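Local coordinates for protein E3 ubiquitin ligase RavN (Legionella pneumophila, PDB 5MIY) that is a Legionella effector that acts as an E3 ubiquitin ligase, probably promoting the transfer of ubiquitin from an E2 enzyme to target proteins, at residues D11-E16 / I41-E46; I25-K30 / P49-T54; H55-W60 / P105-D110. All coordinates share one frame; numbering follows the deposited sequence.

Two buried aspartates and one added strand tie the loops of this chain to its fold. Contact 2 is buried near the centre of the chain, whereas contacts 1 and 3 are partly buried and reach the surface. In contacts 1 and 2 an aspartate shapes its own loop and also grips the other segment, taking one backbone N-H and a serine hydroxyl in the first and a tyrosine hydroxyl in the second. Contact 3 instead relies on antiparallel backbone pairing and aromatic rings. Strands 25-32 and 58-61 are neighbours in one sheet, so contacts 2 and 3 share it; contact 1 joins the edge strand 35-41 of that sheet to a separate hairpin.

Contact 1 (D11-E16 / I41-E46); sequences DPIMQE and ISSGLE. With SO4 (sulfate ion), chain D; EDO (1,2-ethanediol), chain I.
The turn of the β-hairpin formed by strands 8-11 and 16-19 docks here on the end of strand 35-41, with D11 meeting S42 across the join. CG of D11 stands anti to the backbone N (chi1 175°), and the carboxylate reaches the backbone where strand 35-41 runs out. Its OD1 accepts the N-H of S42 at 3.1 Å, while OD2 takes the hydroxyl proton of S42 OG at 2.7 Å, a two-point grip on a single serine. The same oxygens also fold the hairpin turn: I13 N donates to OD1 at 3.2 Å and M14 N to OD2. On each oxygen the turn N-H and the serine donor arrive from opposite faces of the carboxylate plane. Four donors, two on each oxygen, thus fix the rotation of the group and would probably help to stabilise its negative charge.

Apolar groups close the join beside this carboxylate. P12 crosses I41 at about a right angle, its CG 3.6 Å from I41 CG2. I13 lays its side chain over the following loop, where CD1 comes to 3.5 Å from S43 O, and L48 covers both I13 and I41. At the far end of the turn, Q15 NE2 donates to P12 O at 2.9 Å, nearly straight at the N-H (170°), with P12 O close to the amide plane of Q15.

Farther along, G44 N and E46 N bind a sulfate, probably from the crystallisation liquor, which H47 ND1 also holds. D11 makes an Asx turn through OD1 and an Asx motif through OD2, and with Q15 and E16 both facing it the two-stranded antiparallel hairpin closes in a G1 β-bulge.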
# COMPACT_ATOMS: atom_id res chain seq x y z
N ASP A 11 3.07 -5.27 8.32
CA ASP A 11 1.68 -5.13 7.91
C ASP A 11 0.96 -4.21 8.88
O ASP A 11 0.84 -4.54 10.07
CB ASP A 11 0.99 -6.50 7.87
CG ASP A 11 -0.50 -6.39 7.56
OD1 ASP A 11 -0.90 -5.50 6.79
OD2 ASP A 11 -1.27 -7.22 8.09
N PRO A 12 0.45 -3.06 8.43
CA PRO A 12 -0.27 -2.18 9.37
C PRO A 12 -1.56 -2.80 9.88
O PRO A 12 -2.01 -2.45 10.98
CB PRO A 12 -0.55 -0.92 8.55
CG PRO A 12 -0.58 -1.41 7.13
CD PRO A 12 0.42 -2.53 7.05
N ILE A 13 -2.17 -3.70 9.10
CA ILE A 13 -3.44 -4.30 9.50
C ILE A 13 -3.27 -5.09 10.79
O ILE A 13 -3.98 -4.87 11.78
CB ILE A 13 -4.01 -5.17 8.37
CG1 ILE A 13 -4.06 -4.39 7.05
CG2 ILE A 13 -5.38 -5.70 8.73
CD1 ILE A 13 -5.11 -3.26 7.02
N MET A 14 -2.30 -6.01 10.82
CA MET A 14 -2.06 -6.83 12.00
C MET A 14 -0.89 -6.35 12.85
O MET A 14 -0.67 -6.90 13.93
CB MET A 14 -1.85 -8.29 11.59
CG MET A 14 -2.94 -8.84 10.71
SD MET A 14 -4.55 -8.72 11.51
CE MET A 14 -4.30 -9.78 12.94
N GLN A 15 -0.18 -5.31 12.41
CA GLN A 15 0.93 -4.73 13.18
C GLN A 15 2.03 -5.77 13.42
O GLN A 15 2.46 -6.02 14.55
CB GLN A 15 0.44 -4.13 14.50
CG GLN A 15 -0.45 -2.92 14.30
CD GLN A 15 0.33 -1.72 13.80
OE1 GLN A 15 1.26 -1.25 14.46
NE2 GLN A 15 -0.05 -1.20 12.63
N GLU A 16 2.48 -6.38 12.33
CA GLU A 16 3.39 -7.51 12.41
C GLU A 16 4.15 -7.65 11.10
O GLU A 16 3.62 -7.33 10.03
CB GLU A 16 2.64 -8.81 12.73
CG GLU A 16 1.96 -9.42 11.51
CD GLU A 16 1.06 -10.59 11.85
OE1 GLU A 16 0.44 -11.14 10.92
OE2 GLU A 16 0.98 -10.95 13.04
N ILE A 41 -0.12 -4.04 2.32
CA ILE A 41 -1.11 -4.40 3.34
C ILE A 41 -1.64 -5.79 3.05
O ILE A 41 -1.63 -6.26 1.91
CB ILE A 41 -2.27 -3.37 3.42
CG1 ILE A 41 -3.12 -3.36 2.15
CG2 ILE A 41 -1.72 -1.97 3.72
CD1 ILE A 41 -4.23 -2.28 2.15
N SER A 42 -2.07 -6.49 4.11
CA SER A 42 -2.55 -7.85 3.93
C SER A 42 -3.98 -7.88 3.40
O SER A 42 -4.37 -8.85 2.75
CB SER A 42 -2.44 -8.65 5.24
OG SER A 42 -3.12 -8.03 6.33
N SER A 43 -4.76 -6.84 3.67
CA SER A 43 -6.15 -6.76 3.23
C SER A 43 -6.57 -5.30 3.27
O SER A 43 -5.88 -4.46 3.84
CB SER A 43 -7.08 -7.59 4.12
OG SER A 43 -7.15 -7.01 5.41
N GLY A 44 -7.72 -5.01 2.66
CA GLY A 44 -8.40 -3.75 2.90
C GLY A 44 -8.48 -2.78 1.74
O GLY A 44 -9.07 -1.71 1.90
N LEU A 45 -7.92 -3.10 0.58
CA LEU A 45 -7.88 -2.11 -0.50
C LEU A 45 -9.29 -1.63 -0.89
O LEU A 45 -9.49 -0.45 -1.21
CB LEU A 45 -7.16 -2.67 -1.72
CG LEU A 45 -6.81 -1.65 -2.82
CD1 LEU A 45 -5.93 -0.54 -2.25
CD2 LEU A 45 -6.14 -2.31 -4.01
N GLU A 46 -10.27 -2.53 -0.85
CA GLU A 46 -11.64 -2.21 -1.26
C GLU A 46 -12.51 -1.70 -0.13
O GLU A 46 -13.63 -1.26 -0.39
CB GLU A 46 -12.32 -3.45 -1.88
CG GLU A 46 -11.61 -4.03 -3.11
CD GLU A 46 -11.55 -3.06 -4.28
OE1 GLU A 46 -12.48 -2.24 -4.42
OE2 GLU A 46 -10.58 -3.13 -5.06
S SO4 D . -10.41 -6.02 0.45
O1 SO4 D . -10.86 -4.81 1.13
O2 SO4 D . -9.58 -6.81 1.36
O3 SO4 D . -9.63 -5.61 -0.71
O4 SO4 D . -11.56 -6.82 0.01
C1 EDO I . -11.16 0.82 -5.22
O1 EDO I . -12.23 1.43 -4.50
C2 EDO I . -10.18 0.26 -4.20
O2 EDO I . -9.64 1.34 -3.43

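Contact 2 (I25-K30 / P49-T54)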
# COMPACT_ATOMS: atom_id res chain seq x y z
N ILE A 25 -1.25 -6.97 -1.09
CA ILE A 25 -1.72 -5.76 -1.76
C ILE A 25 -0.60 -4.73 -1.71
O ILE A 25 -0.13 -4.38 -0.62
CB ILE A 25 -3.00 -5.22 -1.11
CG1 ILE A 25 -4.16 -6.21 -1.28
CG2 ILE A 25 -3.36 -3.83 -1.67
CD1 ILE A 25 -5.24 -6.03 -0.21
N VAL A 26 -0.18 -4.25 -2.87
CA VAL A 26 0.93 -3.31 -2.97
C VAL A 26 0.48 -2.11 -3.80
O VAL A 26 -0.21 -2.26 -4.81
CB VAL A 26 2.18 -3.97 -3.59
CG1 VAL A 26 3.33 -3.00 -3.60
CG2 VAL A 26 2.56 -5.23 -2.80
N TYR A 27 0.88 -0.91 -3.36
CA TYR A 27 0.54 0.32 -4.05
C TYR A 27 1.50 1.42 -3.62
O TYR A 27 2.20 1.29 -2.61
CB TYR A 27 -0.92 0.74 -3.80
CG TYR A 27 -1.34 0.84 -2.33
CD1 TYR A 27 -1.13 2.01 -1.60
CD2 TYR A 27 -1.95 -0.23 -1.69
CE1 TYR A 27 -1.52 2.10 -0.25
CE2 TYR A 27 -2.35 -0.14 -0.35
CZ TYR A 27 -2.12 1.01 0.37
OH TYR A 27 -2.51 1.08 1.69
N LEU A 28 1.51 2.50 -4.40
CA LEU A 28 2.29 3.69 -4.13
C LEU A 28 1.39 4.82 -3.64
O LEU A 28 0.27 5.00 -4.15
CB LEU A 28 3.03 4.14 -5.39
CG LEU A 28 4.29 4.98 -5.24
CD1 LEU A 28 5.45 4.07 -4.85
CD2 LEU A 28 4.60 5.72 -6.55
N VAL A 29 1.86 5.57 -2.65
CA VAL A 29 1.21 6.82 -2.28
C VAL A 29 2.24 7.95 -2.36
O VAL A 29 3.45 7.72 -2.31
CB VAL A 29 0.56 6.78 -0.87
CG1 VAL A 29 -0.47 5.64 -0.78
CG2 VAL A 29 1.62 6.65 0.22
N LYS A 30 1.73 9.16 -2.53
CA LYS A 30 2.54 10.37 -2.61
C LYS A 30 2.55 11.04 -1.24
O LYS A 30 1.48 11.30 -0.68
CB LYS A 30 1.98 11.32 -3.67
CG LYS A 30 2.84 12.55 -3.99
CD LYS A 30 2.33 13.25 -5.26
CE LYS A 30 3.23 14.39 -5.71
NZ LYS A 30 2.86 14.89 -7.06
N PRO A 49 -10.82 3.47 4.08
CA PRO A 49 -11.07 4.81 3.52
C PRO A 49 -9.81 5.56 3.11
O PRO A 49 -9.92 6.60 2.45
CB PRO A 49 -11.75 5.53 4.68
CG PRO A 49 -11.11 4.95 5.88
CD PRO A 49 -10.90 3.48 5.55
N SER A 50 -8.64 5.06 3.51
CA SER A 50 -7.36 5.71 3.25
C SER A 50 -6.26 4.72 3.58
O SER A 50 -6.49 3.69 4.22
CB SER A 50 -7.20 6.98 4.08
OG SER A 50 -7.14 6.66 5.45
N ASP A 51 -5.05 5.06 3.14
CA ASP A 51 -3.89 4.24 3.45
C ASP A 51 -3.63 4.26 4.96
O ASP A 51 -3.64 5.34 5.56
CB ASP A 51 -2.67 4.77 2.70
CG ASP A 51 -1.38 4.13 3.17
OD1 ASP A 51 -1.27 2.89 3.06
OD2 ASP A 51 -0.49 4.87 3.65
N PRO A 52 -3.41 3.11 5.59
CA PRO A 52 -3.26 3.09 7.06
C PRO A 52 -2.19 4.01 7.65
O PRO A 52 -2.46 4.71 8.63
CB PRO A 52 -2.97 1.61 7.35
CG PRO A 52 -3.73 0.89 6.29
CD PRO A 52 -3.59 1.75 5.04
N THR A 53 -0.97 4.04 7.09
CA THR A 53 0.11 4.77 7.75
C THR A 53 0.18 6.25 7.36
O THR A 53 0.73 7.05 8.13
CB THR A 53 1.47 4.12 7.46
OG1 THR A 53 1.73 4.12 6.05
CG2 THR A 53 1.49 2.68 7.98
N THR A 54 -0.33 6.64 6.19
CA THR A 54 -0.27 8.04 5.78
C THR A 54 -1.63 8.70 5.67
O THR A 54 -1.69 9.93 5.55
CB THR A 54 0.44 8.18 4.42
OG1 THR A 54 -0.39 7.66 3.37
CG2 THR A 54 1.80 7.48 4.41
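Residues 25-30 of strand 25-32 run extended past the irregular loop 49-54 with the two backbones well apart, V29 CA and D51 CA being nearest at 8.1 Å, so side chains have to bridge the gap. Y27 and D51 do most of this. CG of Y27 sits between the backbone N and the carbonyl carbon (chi1 53°), and the ring reaches toward the loop with its hydroxyl in front. There OH donates to D51 OD1 in a short bond of 2.6 Å, using the anti lone pair of that oxygen. D51 OD1 lies near the plane of the ring, yet the carboxylate is turned almost perpendicular to it, the planes being 87° apart. P52 CD packs against the same hydroxyl at 3.6 Å.

The other oxygen belongs to an Asx motif that shapes the loop: D51 OD2 accepts T54 N at 3.1 Å from above the carboxylate plane, and takes T54 OG1 at 2.8 Å on the anti lone pair of OD2. One buried carboxylate therefore ties a central strand of the antiparallel sheet to the loop that leads into its neighbour, strand 58-61. T54 OG1 is in turn hydrogen-bonded to A56 N, just before that strand.

V29 supplies the apolar side. Its CG1 approaches D51 CB at 4.2 Å, while CG2 lies 3.9 Å from T54 OG1 as the two side chains slide past each other in opposite directions. A56 and Y59 also pack against V29.

Contact 3 (H55-W60 / P105-D110); sequences HAEKYW and PKQFSD. With SO4 (sulfate ion), chain F.
The Y59 ring carries K106 CB over one face, 4.0 Å from its centroid, and turns its own edge toward the face of F108. This edge-to-face pair has centroids 4.8 Å apart and planes at 51°; Y59 CD1 lies over the rim of the F108 ring, 3.6 Å from F108 CE2. At the edge of F108, near its plane, is E57 O. P105 CB covers one face of W60, resting 3.7 Å from the centroid of the five-membered ring, and the two side chains lie side by side, pointing the same way. The indole is fixed further by W60 NE1 donating to T103 O.

These rings flank a short antiparallel pairing that adds 106-107 to strand 58-61 as an outermost strand of the sheet. Y59 and K106 form the hydrogen-bonded pair, with Y59 N to K106 O at 3.0 Å and K106 N to Y59 O at 2.8 Å. K58 and Q107 form the non-hydrogen-bonded pair, their side chains on the other face from Y59 and K106. F108 N extends the pairing to E57 O at 2.8 Å, nearly along the C=O axis. The N-H groups of E57 and K58, not used in this pairing, hold a sulfate, probably from the crystallisation liquor. L45 packs against both Y59 and F108.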
# COMPACT_ATOMS: atom_id res chain seq x y z
N HIS A 55 -2.71 7.92 5.69
CA HIS A 55 -4.07 8.40 5.44
C HIS A 55 -4.23 9.04 4.07
O HIS A 55 -5.15 9.83 3.85
CB HIS A 55 -4.54 9.34 6.56
CG HIS A 55 -4.75 8.65 7.87
ND1 HIS A 55 -4.93 9.33 9.06
CD2 HIS A 55 -4.80 7.33 8.18
CE1 HIS A 55 -5.10 8.46 10.04
NE2 HIS A 55 -5.02 7.24 9.53
N ALA A 56 -3.33 8.72 3.14
CA ALA A 56 -3.51 9.15 1.76
C ALA A 56 -4.77 8.51 1.17
O ALA A 56 -5.05 7.33 1.39
CB ALA A 56 -2.29 8.79 0.92
N GLU A 57 -5.54 9.31 0.44
CA GLU A 57 -6.75 8.80 -0.19
C GLU A 57 -6.52 8.34 -1.63
O GLU A 57 -7.35 7.60 -2.17
CB GLU A 57 -7.86 9.85 -0.16
CG GLU A 57 -8.35 10.14 1.24
CD GLU A 57 -9.62 10.96 1.27
OE1 GLU A 57 -10.55 10.68 0.48
OE2 GLU A 57 -9.69 11.90 2.08
N LYS A 58 -5.43 8.77 -2.24
CA LYS A 58 -5.10 8.42 -3.62
C LYS A 58 -3.90 7.48 -3.62
O LYS A 58 -2.99 7.64 -2.80
CB LYS A 58 -4.79 9.68 -4.44
CG LYS A 58 -5.91 10.72 -4.43
CD LYS A 58 -5.70 11.77 -5.51
CE LYS A 58 -6.91 12.70 -5.63
NZ LYS A 58 -8.19 11.95 -5.85
N TYR A 59 -3.90 6.52 -4.53
CA TYR A 59 -2.80 5.57 -4.62
C TYR A 59 -2.63 5.11 -6.07
O TYR A 59 -3.55 5.22 -6.88
CB TYR A 59 -3.02 4.35 -3.71
CG TYR A 59 -4.19 3.48 -4.13
CD1 TYR A 59 -5.47 3.75 -3.67
CD2 TYR A 59 -4.00 2.40 -4.98
CE1 TYR A 59 -6.54 2.97 -4.06
CE2 TYR A 59 -5.07 1.60 -5.36
CZ TYR A 59 -6.34 1.90 -4.89
OH TYR A 59 -7.42 1.13 -5.26
N TRP A 60 -1.45 4.58 -6.36
CA TRP A 60 -1.14 3.99 -7.66
C TRP A 60 -0.91 2.50 -7.45
O TRP A 60 0.04 2.13 -6.73
CB TRP A 60 0.09 4.66 -8.29
CG TRP A 60 -0.11 6.11 -8.69
CD1 TRP A 60 -0.49 6.58 -9.91
CD2 TRP A 60 0.04 7.27 -7.85
NE1 TRP A 60 -0.57 7.96 -9.89
CE2 TRP A 60 -0.25 8.40 -8.63
CE3 TRP A 60 0.40 7.45 -6.51
CZ2 TRP A 60 -0.20 9.70 -8.12
CZ3 TRP A 60 0.45 8.74 -6.00
CH2 TRP A 60 0.16 9.85 -6.81
N PRO A 105 -4.16 8.44 -10.45
CA PRO A 105 -4.25 7.47 -9.35
C PRO A 105 -5.68 6.98 -9.18
O PRO A 105 -6.63 7.54 -9.72
CB PRO A 105 -3.78 8.27 -8.13
CG PRO A 105 -4.12 9.70 -8.48
CD PRO A 105 -3.94 9.82 -9.97
N LYS A 106 -5.81 5.90 -8.43
CA LYS A 106 -7.09 5.46 -7.92
C LYS A 106 -7.34 6.11 -6.56
O LYS A 106 -6.46 6.75 -5.98
CB LYS A 106 -7.15 3.94 -7.83
CG LYS A 106 -6.92 3.26 -9.16
CD LYS A 106 -7.57 1.90 -9.21
CE LYS A 106 -7.99 1.55 -10.63
NZ LYS A 106 -9.25 0.74 -10.66
N GLN A 107 -8.56 5.95 -6.05
CA GLN A 107 -8.95 6.55 -4.78
C GLN A 107 -9.54 5.47 -3.89
O GLN A 107 -10.31 4.63 -4.36
CB GLN A 107 -9.98 7.65 -4.98
CG GLN A 107 -9.53 9.03 -4.53
CD GLN A 107 -10.68 10.01 -4.45
OE1 GLN A 107 -11.17 10.49 -5.47
NE2 GLN A 107 -11.12 10.31 -3.23
N PHE A 108 -9.17 5.50 -2.61
CA PHE A 108 -9.82 4.63 -1.64
C PHE A 108 -11.31 4.94 -1.61
O PHE A 108 -11.72 6.09 -1.81
CB PHE A 108 -9.20 4.81 -0.25
CG PHE A 108 -7.87 4.12 -0.09
CD1 PHE A 108 -7.79 2.78 0.25
CD2 PHE A 108 -6.69 4.83 -0.28
CE1 PHE A 108 -6.55 2.15 0.39
CE2 PHE A 108 -5.45 4.21 -0.13
CZ PHE A 108 -5.38 2.86 0.21
N SER A 109 -12.11 3.91 -1.37
CA SER A 109 -13.56 4.02 -1.40
C SER A 109 -14.10 4.61 -0.10
O SER A 109 -13.53 4.41 0.97
CB SER A 109 -14.19 2.64 -1.63
OG SER A 109 -15.60 2.66 -1.51
N ASP A 110 -15.23 5.32 -0.21
CA ASP A 110 -15.98 5.80 0.95
C ASP A 110 -17.21 4.96 1.24
O ASP A 110 -18.07 5.37 2.04
CB ASP A 110 -16.40 7.26 0.74
CG ASP A 110 -15.23 8.22 0.82
OD1 ASP A 110 -14.41 8.08 1.76
OD2 ASP A 110 -15.13 9.10 -0.06
S SO4 F . -4.39 12.51 -0.85
O1 SO4 F . -5.25 11.94 0.18
O2 SO4 F . -3.45 13.44 -0.24
O3 SO4 F . -5.22 13.22 -1.83
O4 SO4 F . -3.66 11.44 -1.52